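Local coordinates for protein secretion chaperonin CsaA (Picrophilus torridus, PDB 5ZDI) that probably binds tRNA through an OB-fold domain, at residues I12-V20 with K32-Y43. Numbering follows the deposited sequence.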
# COMPACT_ATOMS: atom_id res chain seq x y z
N ILE A 12 -8.35 3.20 1.46
CA ILE A 12 -7.51 2.08 0.98
C ILE A 12 -7.86 0.86 1.80
O ILE A 12 -7.83 0.92 3.08
CB ILE A 12 -6.04 2.40 1.01
CG1 ILE A 12 -5.78 3.73 0.28
CG2 ILE A 12 -5.23 1.23 0.47
CD1 ILE A 12 -4.35 4.22 0.38
N ARG A 13 -8.27 -0.22 1.11
CA ARG A 13 -8.65 -1.48 1.78
C ARG A 13 -7.88 -2.69 1.37
O ARG A 13 -7.46 -2.81 0.20
CB ARG A 13 -10.10 -1.76 1.51
CG ARG A 13 -11.07 -0.68 1.96
CD ARG A 13 -11.03 -0.39 3.48
NE ARG A 13 -12.07 0.64 3.70
CZ ARG A 13 -13.33 0.40 4.05
NH1 ARG A 13 -13.67 -0.79 4.57
NH2 ARG A 13 -14.23 1.41 4.04
N VAL A 14 -7.89 -3.69 2.24
CA VAL A 14 -7.52 -5.03 1.87
C VAL A 14 -8.66 -5.65 1.10
O VAL A 14 -9.85 -5.45 1.44
CB VAL A 14 -7.27 -5.86 3.12
CG1 VAL A 14 -6.96 -7.29 2.79
CG2 VAL A 14 -6.15 -5.22 3.97
N GLY A 15 -8.30 -6.31 0.02
CA GLY A 15 -9.26 -7.06 -0.79
C GLY A 15 -8.66 -8.46 -1.09
O GLY A 15 -7.49 -8.60 -0.93
N ILE A 16 -9.46 -9.39 -1.58
CA ILE A 16 -8.96 -10.72 -2.00
C ILE A 16 -9.48 -10.98 -3.40
O ILE A 16 -10.70 -10.86 -3.69
CB ILE A 16 -9.36 -11.83 -1.02
CG1 ILE A 16 -8.82 -13.20 -1.47
CG2 ILE A 16 -10.86 -11.91 -0.87
CD1 ILE A 16 -8.76 -14.24 -0.37
N ILE A 17 -8.57 -11.33 -4.31
CA ILE A 17 -8.97 -11.60 -5.66
C ILE A 17 -9.70 -12.96 -5.72
O ILE A 17 -9.15 -14.00 -5.29
CB ILE A 17 -7.74 -11.60 -6.61
CG1 ILE A 17 -7.09 -10.19 -6.64
CG2 ILE A 17 -8.13 -12.06 -7.96
CD1 ILE A 17 -5.73 -10.13 -7.28
N LYS A 18 -10.87 -12.98 -6.35
CA LYS A 18 -11.68 -14.20 -6.47
C LYS A 18 -11.82 -14.75 -7.87
O LYS A 18 -12.04 -15.95 -7.99
CB LYS A 18 -13.05 -14.04 -5.83
CG LYS A 18 -13.03 -13.58 -4.39
CD LYS A 18 -12.31 -14.52 -3.42
CE LYS A 18 -12.99 -15.87 -3.26
NZ LYS A 18 -12.41 -16.55 -2.14
N GLU A 19 -11.73 -13.94 -8.88
CA GLU A 19 -11.81 -14.37 -10.27
C GLU A 19 -10.86 -13.51 -11.11
O GLU A 19 -10.65 -12.31 -10.79
CB GLU A 19 -13.22 -14.19 -10.83
CG GLU A 19 -14.23 -15.04 -10.15
CD GLU A 19 -15.48 -15.24 -11.03
OE1 GLU A 19 -16.16 -16.26 -10.81
OE2 GLU A 19 -15.72 -14.38 -11.91
N VAL A 20 -10.29 -14.10 -12.15
CA VAL A 20 -9.36 -13.37 -13.02
C VAL A 20 -9.67 -13.77 -14.45
O VAL A 20 -9.80 -14.97 -14.69
CB VAL A 20 -7.90 -13.74 -12.79
CG1 VAL A 20 -6.96 -12.86 -13.67
CG2 VAL A 20 -7.51 -13.60 -11.36
N LYS A 32 -8.88 -8.46 -16.09
CA LYS A 32 -10.11 -8.14 -15.33
C LYS A 32 -10.09 -8.97 -14.04
O LYS A 32 -10.00 -10.20 -14.04
CB LYS A 32 -11.39 -8.44 -16.15
CG LYS A 32 -11.54 -7.69 -17.42
CD LYS A 32 -12.75 -8.40 -18.12
CE LYS A 32 -13.21 -7.56 -19.21
NZ LYS A 32 -14.38 -8.25 -19.81
N LEU A 33 -10.19 -8.29 -12.91
CA LEU A 33 -10.21 -8.89 -11.61
C LEU A 33 -11.55 -8.64 -10.90
O LEU A 33 -12.05 -7.53 -10.95
CB LEU A 33 -9.17 -8.20 -10.69
CG LEU A 33 -7.76 -8.10 -11.19
CD1 LEU A 33 -6.89 -7.46 -10.13
CD2 LEU A 33 -7.24 -9.48 -11.48
N LYS A 34 -12.09 -9.68 -10.28
CA LYS A 34 -13.25 -9.59 -9.41
C LYS A 34 -12.74 -9.83 -7.99
O LYS A 34 -12.20 -10.87 -7.68
CB LYS A 34 -14.34 -10.55 -9.84
CG LYS A 34 -15.49 -10.52 -8.86
CD LYS A 34 -16.62 -11.37 -9.42
CE LYS A 34 -17.72 -11.48 -8.42
NZ LYS A 34 -18.84 -12.05 -9.22
N ILE A 35 -12.89 -8.80 -7.14
CA ILE A 35 -12.20 -8.72 -5.84
C ILE A 35 -13.26 -8.53 -4.74
O ILE A 35 -14.21 -7.69 -4.90
CB ILE A 35 -11.27 -7.50 -5.81
CG1 ILE A 35 -10.36 -7.53 -7.02
CG2 ILE A 35 -10.51 -7.42 -4.51
CD1 ILE A 35 -9.43 -6.37 -7.15
N TYR A 36 -13.09 -9.27 -3.67
CA TYR A 36 -14.03 -9.21 -2.51
C TYR A 36 -13.42 -8.33 -1.46
O TYR A 36 -12.27 -8.49 -1.14
CB TYR A 36 -14.23 -10.60 -1.94
CG TYR A 36 -15.20 -10.63 -0.74
CD1 TYR A 36 -16.54 -10.24 -0.89
CD2 TYR A 36 -14.76 -11.05 0.53
CE1 TYR A 36 -17.42 -10.31 0.19
CE2 TYR A 36 -15.63 -11.03 1.64
CZ TYR A 36 -16.94 -10.67 1.44
OH TYR A 36 -17.80 -10.68 2.54
N PHE A 37 -14.20 -7.37 -0.95
CA PHE A 37 -13.74 -6.34 -0.01
C PHE A 37 -14.57 -6.40 1.29
O PHE A 37 -14.67 -5.44 2.03
CB PHE A 37 -13.92 -4.99 -0.68
CG PHE A 37 -12.84 -4.68 -1.67
CD1 PHE A 37 -11.57 -4.26 -1.24
CD2 PHE A 37 -13.09 -4.73 -3.04
CE1 PHE A 37 -10.54 -3.98 -2.14
CE2 PHE A 37 -12.07 -4.42 -3.96
CZ PHE A 37 -10.82 -4.07 -3.52
N GLY A 38 -15.19 -7.54 1.55
CA GLY A 38 -15.86 -7.75 2.86
C GLY A 38 -17.37 -7.58 2.70
O GLY A 38 -17.90 -7.13 1.65
N ASP A 39 -18.07 -7.72 3.82
CA ASP A 39 -19.53 -7.79 3.87
C ASP A 39 -20.26 -6.50 3.53
O ASP A 39 -21.49 -6.52 3.30
CB ASP A 39 -20.03 -8.16 5.30
CG ASP A 39 -19.68 -9.56 5.72
OD1 ASP A 39 -19.81 -10.52 4.92
OD2 ASP A 39 -19.26 -9.70 6.90
N ILE A 40 -19.60 -5.36 3.69
CA ILE A 40 -20.23 -4.08 3.44
C ILE A 40 -19.95 -3.59 2.00
O ILE A 40 -20.87 -3.26 1.23
CB ILE A 40 -19.79 -3.04 4.48
CG1 ILE A 40 -20.28 -3.49 5.87
CG2 ILE A 40 -20.31 -1.66 4.13
CD1 ILE A 40 -19.45 -2.93 7.02
N ILE A 41 -18.69 -3.59 1.59
CA ILE A 41 -18.38 -3.15 0.22
C ILE A 41 -18.81 -4.17 -0.87
O ILE A 41 -19.28 -3.85 -1.95
CB ILE A 41 -16.88 -2.81 0.09
CG1 ILE A 41 -16.59 -1.64 1.06
CG2 ILE A 41 -16.50 -2.42 -1.37
CD1 ILE A 41 -15.12 -1.41 1.29
N GLY A 42 -18.65 -5.40 -0.52
CA GLY A 42 -18.86 -6.53 -1.43
C GLY A 42 -17.82 -6.65 -2.53
O GLY A 42 -16.63 -6.40 -2.27
N TYR A 43 -18.28 -7.06 -3.73
CA TYR A 43 -17.37 -7.29 -4.86
C TYR A 43 -17.20 -6.06 -5.71
O TYR A 43 -18.15 -5.32 -5.98
CB TYR A 43 -17.93 -8.42 -5.75
CG TYR A 43 -17.82 -9.75 -5.08
CD1 TYR A 43 -16.66 -10.51 -5.18
CD2 TYR A 43 -18.85 -10.26 -4.30
CE1 TYR A 43 -16.54 -11.75 -4.54
CE2 TYR A 43 -18.70 -11.48 -3.65
CZ TYR A 43 -17.58 -12.24 -3.81
OH TYR A 43 -17.52 -13.46 -3.15
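Lys-34 and Glu-19 lie side by side on one face of a two-stranded antiparallel pairing, their CB atoms 3.9 Å apart. In Lys-34, CG is anti to the backbone N (chi1 176°) and the chain is extended, which brings CD to 4.0 Å from Glu-19 OE2. The opposite charges stay apart, with Lys-34 NZ 4.7 Å from Glu-19 OE2. Lys-34 N donates to Glu-19 O. Lys-34 O takes Lys-18 N at 2.8 Å and, more weakly, Glu-19 N. Lys-18 and Glu-19 thus share one opposite residue, a classic beta bulge. Beyond it, Ile-16 and Tyr-36 exchange two backbone bonds.

At the other end, Arg-13 meets the short helix 38-41 that follows the strand. Ile-41 CD1 sits over one face of its guanidinium, 3.6 Å from Arg-13 NH1. Asp-11 holds the guanidinium by a salt bridge, and Gly-103 O accepts from NH1. With an alanine here, Asp-11 would probably lose its charged mate, Gly-103 O its donor, and Ile-41 CD1 the flat group it rests on. Phe-37 CE1 packs 3.6 Å from Gly-15 CA, where a side chain would clash.

The pair forms the hairpin 12-22/31-36 of the OB-fold barrel, flanked by strand 62-66 along 12-22 and strand 43-48 along 31-36.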